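PDB 6QYY: capsid fiber protein from Bacillus phage phi29, which forms the fibers on the head of the phage, this construct being the N-terminal base, which probably seats the fiber on the capsid. Local coordinates for residues A7-N12 with I28-A33; D40-K45 with A61-I66. All coordinates share one frame; numbering follows the deposited sequence.

Contact 1 of 2, residues A7-N12 with I28-A33; sequences ARAKSN and IEISHA
K10 lies across E29, the two side chains meeting at about a right angle. Its CB sits 3.3 Å from E29 OE2. This is a contact of the aliphatic part, not a salt bridge: K10 NZ stays 5.4 Å from E29 OE2. The opposite charges are close enough that a weak mutual attraction is plausible. One atom farther out, K10 CG packs on S31 CB. S31 CB also meets S11 OG, at 3.3 Å. With OG between the backbone N and carbonyl carbon (chi1 47°), S11 brings it to S31 CB and to a water.

The backbones below these side chains form a parallel strand pair within a mixed sheet. R8 N donates to I28 O, I30 N to R8 O, and K10 N to I30 O. The last continues the pairing just past the end of strand 3-9. E29 CA also makes a C-H...O contact to R8 O.

A7, A9 and I30 occupy the sheet face turned away from R8 and E29. I30 lies alongside the alanines: CG2 reaches A7 CB at 3.9 Å, and CG1 lies more loosely by A9 CB. On the other face, R8 leads away from the pair, and its NH1 bonds to G50 O.

Past the strands, one water joins the two segments, held by S11 OG, N12 O and H32 N. N12 O lies 3.6 Å above the H32 ring plane, displaced toward the rim near CE1. H32 NE2 is the acceptor for M14 N.

Contact 2 of 2, residues D40-K45 with A61-I66; sequences DYVAVK and AAWQVI. With SO4 (sulfate ion), chain G.
V42 CG1 presses on one face of the W63 indole. This CH-pi contact is well centred: the methyl carbon lies 3.5 Å from the centroid of the five-membered ring and only 1° off its normal. A chi1 of 61° puts CG1 there and leaves CG2, anti to the backbone N, to meet V65 CG2 at 4.1 Å.

The aromatic pair is Y41 with W63, an offset edge-to-face stack. The five-membered ring of W63 turns its edge to the face of Y41, with the planes at 83°. The closest atoms are Y41 CD1 and W63 CZ2, 3.6 Å apart.

The polar links run through water. One water bridges Y41 OH and W63 NE1; it lies in the indole plane and accepts the N-H at 3.0 Å. Y41 OH is also bonded to Y58 N. A second water donates to both A43 O and Q64 O.

A sulfate, probably from the crystallisation liquor, binds on the 40-45 side. V44 N donates a hydrogen bond to sulfate O4. K45 N does so too, 2.8 Å from sulfate O4.

D40 and Y41 form a classic beta bulge opposite L19 of strand 18-23. Strands 41-42 and 62-66 belong to different sheets, so the contact joins the two. L18 of strand 18-23 and I112 of strand 107-112 also pack on W63, as does L117 of a second subunit.

Overall arrangement
Contacts 1 and 2 follow in series along the chain, their centres 14 Å apart. They share the mixed sheet. Contact 1 lies within it, pairing strands 3-9 and 28-32. Strand 18-23 separates strand 28-32 from strand 41-42, from which contact 2 crosses to the antiparallel sheet. Contact 1 is partly buried and farther from the chain centre. Direct backbone bonds hold it, with charged and hydroxyl side chains packed beside them. Contact 2 is buried near the centre. It relies on aromatic and aliphatic packing, with water linking its polar groups. Both border other subunits of the trimer: I28 packs on V73 of the second, and the backbone of A62, beside contact 2, hydrogen-bonds to the third.

Contact 1 of 2, residues A7-N12 with I28-A33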
# COMPACT_ATOMS: atom_id res chain seq x y z
N ALA A 7 5.19 2.54 21.58
CA ALA A 7 6.50 1.95 21.36
C ALA A 7 7.48 2.62 22.31
O ALA A 7 7.19 3.67 22.88
CB ALA A 7 6.94 2.12 19.90
N ARG A 8 8.64 2.01 22.46
CA ARG A 8 9.73 2.59 23.22
C ARG A 8 10.89 2.82 22.26
O ARG A 8 11.20 1.96 21.44
CB ARG A 8 10.17 1.68 24.38
CG ARG A 8 11.22 2.30 25.28
CD ARG A 8 11.51 1.45 26.52
NE ARG A 8 10.32 1.06 27.27
CZ ARG A 8 9.75 1.79 28.23
NH1 ARG A 8 10.24 2.97 28.56
NH2 ARG A 8 8.67 1.33 28.86
N ALA A 9 11.51 4.00 22.34
CA ALA A 9 12.67 4.28 21.50
C ALA A 9 13.87 3.53 22.05
O ALA A 9 14.26 3.75 23.21
CB ALA A 9 12.94 5.78 21.46
N LYS A 10 14.47 2.67 21.25
CA LYS A 10 15.65 1.96 21.71
C LYS A 10 16.93 2.76 21.49
O LYS A 10 17.96 2.44 22.09
CB LYS A 10 15.73 0.58 21.04
CG LYS A 10 16.60 0.46 19.82
CD LYS A 10 16.86 -1.03 19.57
CE LYS A 10 17.84 -1.27 18.43
NZ LYS A 10 18.30 -2.69 18.38
N SER A 11 16.87 3.80 20.67
CA SER A 11 17.93 4.78 20.53
C SER A 11 17.25 6.08 20.13
O SER A 11 16.06 6.09 19.83
CB SER A 11 18.97 4.34 19.50
OG SER A 11 18.33 3.89 18.33
N ASN A 12 18.00 7.17 20.15
CA ASN A 12 17.38 8.45 19.85
C ASN A 12 16.79 8.44 18.44
O ASN A 12 17.40 7.93 17.50
CB ASN A 12 18.39 9.59 20.00
CG ASN A 12 18.81 9.81 21.45
OD1 ASN A 12 17.97 9.93 22.34
ND2 ASN A 12 20.11 9.87 21.68
N ILE A 28 7.17 -3.07 21.51
CA ILE A 28 7.88 -2.81 20.26
C ILE A 28 8.84 -1.67 20.50
O ILE A 28 8.49 -0.67 21.13
CB ILE A 28 6.91 -2.47 19.12
CG1 ILE A 28 6.16 -3.70 18.65
CG2 ILE A 28 7.66 -1.90 17.92
CD1 ILE A 28 7.06 -4.80 18.06
N GLU A 29 10.07 -1.82 20.01
CA GLU A 29 11.02 -0.73 20.06
C GLU A 29 11.18 -0.14 18.67
O GLU A 29 11.04 -0.84 17.66
CB GLU A 29 12.36 -1.21 20.64
CG GLU A 29 12.20 -1.68 22.09
CD GLU A 29 13.51 -1.93 22.81
OE1 GLU A 29 13.56 -1.76 24.05
OE2 GLU A 29 14.49 -2.32 22.14
N ILE A 30 11.40 1.17 18.61
CA ILE A 30 11.68 1.84 17.35
C ILE A 30 13.10 2.40 17.40
O ILE A 30 13.65 2.69 18.47
CB ILE A 30 10.67 2.97 17.06
CG1 ILE A 30 10.69 4.01 18.18
CG2 ILE A 30 9.25 2.42 16.83
CD1 ILE A 30 9.92 5.29 17.82
N SER A 31 13.68 2.54 16.22
CA SER A 31 14.99 3.15 16.05
C SER A 31 15.09 3.51 14.57
O SER A 31 14.26 3.08 13.76
CB SER A 31 16.13 2.22 16.48
OG SER A 31 16.05 0.97 15.83
N HIS A 32 16.09 4.31 14.24
CA HIS A 32 16.35 4.62 12.84
C HIS A 32 16.58 3.34 12.05
O HIS A 32 17.36 2.47 12.46
CB HIS A 32 17.57 5.54 12.72
CG HIS A 32 17.31 6.91 13.23
ND1 HIS A 32 18.31 7.75 13.67
CD2 HIS A 32 16.15 7.59 13.39
CE1 HIS A 32 17.79 8.89 14.07
NE2 HIS A 32 16.47 8.82 13.91
N ALA A 33 15.91 3.23 10.91
CA ALA A 33 16.14 2.12 10.00
C ALA A 33 17.61 2.07 9.60
O ALA A 33 18.26 3.10 9.43
CB ALA A 33 15.25 2.26 8.76
O HOH W 1 17.54 5.43 16.44

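Contact 2 of 2, residues D40-K45 with A61-I66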
# COMPACT_ATOMS: atom_id res chain seq x y z
N ASP A 40 10.41 0.17 8.04
CA ASP A 40 9.07 -0.25 8.45
C ASP A 40 8.09 0.92 8.45
O ASP A 40 6.93 0.75 8.06
CB ASP A 40 9.13 -0.89 9.84
CG ASP A 40 9.94 -2.18 9.85
OD1 ASP A 40 9.82 -2.98 8.89
OD2 ASP A 40 10.70 -2.39 10.82
N TYR A 41 8.53 2.10 8.88
CA TYR A 41 7.68 3.28 8.86
C TYR A 41 8.58 4.51 8.92
O TYR A 41 9.77 4.42 8.59
CB TYR A 41 6.63 3.22 10.00
CG TYR A 41 5.41 4.10 9.67
CD1 TYR A 41 4.66 3.86 8.51
CD2 TYR A 41 5.05 5.17 10.48
CE1 TYR A 41 3.57 4.68 8.18
CE2 TYR A 41 3.97 5.99 10.15
CZ TYR A 41 3.24 5.74 9.00
OH TYR A 41 2.16 6.55 8.67
N VAL A 42 8.02 5.65 9.31
CA VAL A 42 8.72 6.93 9.32
C VAL A 42 8.28 7.71 10.56
O VAL A 42 7.13 7.62 11.00
CB VAL A 42 8.46 7.74 8.03
CG1 VAL A 42 6.96 8.04 7.87
CG2 VAL A 42 9.29 9.02 8.00
N ALA A 43 9.21 8.45 11.15
CA ALA A 43 8.91 9.22 12.35
C ALA A 43 8.41 10.60 11.95
O ALA A 43 8.86 11.19 10.97
CB ALA A 43 10.13 9.36 13.27
N VAL A 44 7.45 11.11 12.71
CA VAL A 44 7.06 12.51 12.55
C VAL A 44 7.35 13.33 13.79
O VAL A 44 6.98 14.51 13.84
CB VAL A 44 5.59 12.66 12.13
CG1 VAL A 44 5.36 11.94 10.81
CG2 VAL A 44 4.68 12.14 13.23
N LYS A 45 7.96 12.73 14.80
CA LYS A 45 8.40 13.47 15.97
C LYS A 45 9.72 12.90 16.46
O LYS A 45 10.16 11.82 16.05
CB LYS A 45 7.35 13.46 17.09
CG LYS A 45 6.86 12.11 17.54
CD LYS A 45 5.57 12.28 18.36
CE LYS A 45 4.88 10.95 18.66
NZ LYS A 45 3.42 11.09 18.95
N ALA A 61 0.99 6.58 0.90
CA ALA A 61 1.18 7.05 -0.46
C ALA A 61 2.53 7.74 -0.54
O ALA A 61 3.45 7.24 -1.19
CB ALA A 61 0.05 7.99 -0.89
N ALA A 62 2.68 8.86 0.16
CA ALA A 62 3.93 9.61 0.16
C ALA A 62 4.43 9.82 1.58
O ALA A 62 3.64 9.90 2.53
CB ALA A 62 3.75 10.97 -0.54
N TRP A 63 5.75 9.90 1.73
CA TRP A 63 6.38 10.20 3.02
C TRP A 63 7.27 11.43 2.88
O TRP A 63 7.82 11.69 1.81
CB TRP A 63 7.25 9.06 3.52
CG TRP A 63 6.54 7.92 4.13
CD1 TRP A 63 5.23 7.88 4.55
CD2 TRP A 63 7.09 6.64 4.40
NE1 TRP A 63 4.95 6.64 5.07
CE2 TRP A 63 6.07 5.85 4.98
CE3 TRP A 63 8.35 6.06 4.20
CZ2 TRP A 63 6.28 4.52 5.36
CZ3 TRP A 63 8.56 4.74 4.59
CH2 TRP A 63 7.53 3.98 5.16
N GLN A 64 7.43 12.16 3.99
CA GLN A 64 8.42 13.23 4.08
C GLN A 64 9.60 12.72 4.90
O GLN A 64 9.42 12.31 6.05
CB GLN A 64 7.81 14.47 4.75
CG GLN A 64 6.87 15.18 3.87
CD GLN A 64 6.01 16.19 4.61
OE1 GLN A 64 5.73 16.06 5.81
NE2 GLN A 64 5.58 17.18 3.90
N VAL A 65 10.80 12.75 4.30
CA VAL A 65 12.00 12.21 4.93
C VAL A 65 13.18 13.16 4.71
O VAL A 65 13.33 13.75 3.64
CB VAL A 65 12.37 10.81 4.37
CG1 VAL A 65 13.53 10.23 5.18
CG2 VAL A 65 11.16 9.86 4.44
N ILE A 66 14.04 13.28 5.72
CA ILE A 66 15.26 14.06 5.56
C ILE A 66 16.19 13.39 4.56
O ILE A 66 16.45 12.18 4.64
CB ILE A 66 15.96 14.24 6.92
CG1 ILE A 66 15.06 15.01 7.91
CG2 ILE A 66 17.27 14.97 6.73
CD1 ILE A 66 14.79 16.41 7.47
S SO4 G . 6.77 8.81 15.67
O1 SO4 G . 6.62 7.73 14.66
O2 SO4 G . 5.50 8.91 16.42
O3 SO4 G . 7.88 8.49 16.60
O4 SO4 G . 7.05 10.08 14.97
O HOH W 2 2.01 6.79 5.78
O HOH W 3 7.69 11.98 8.18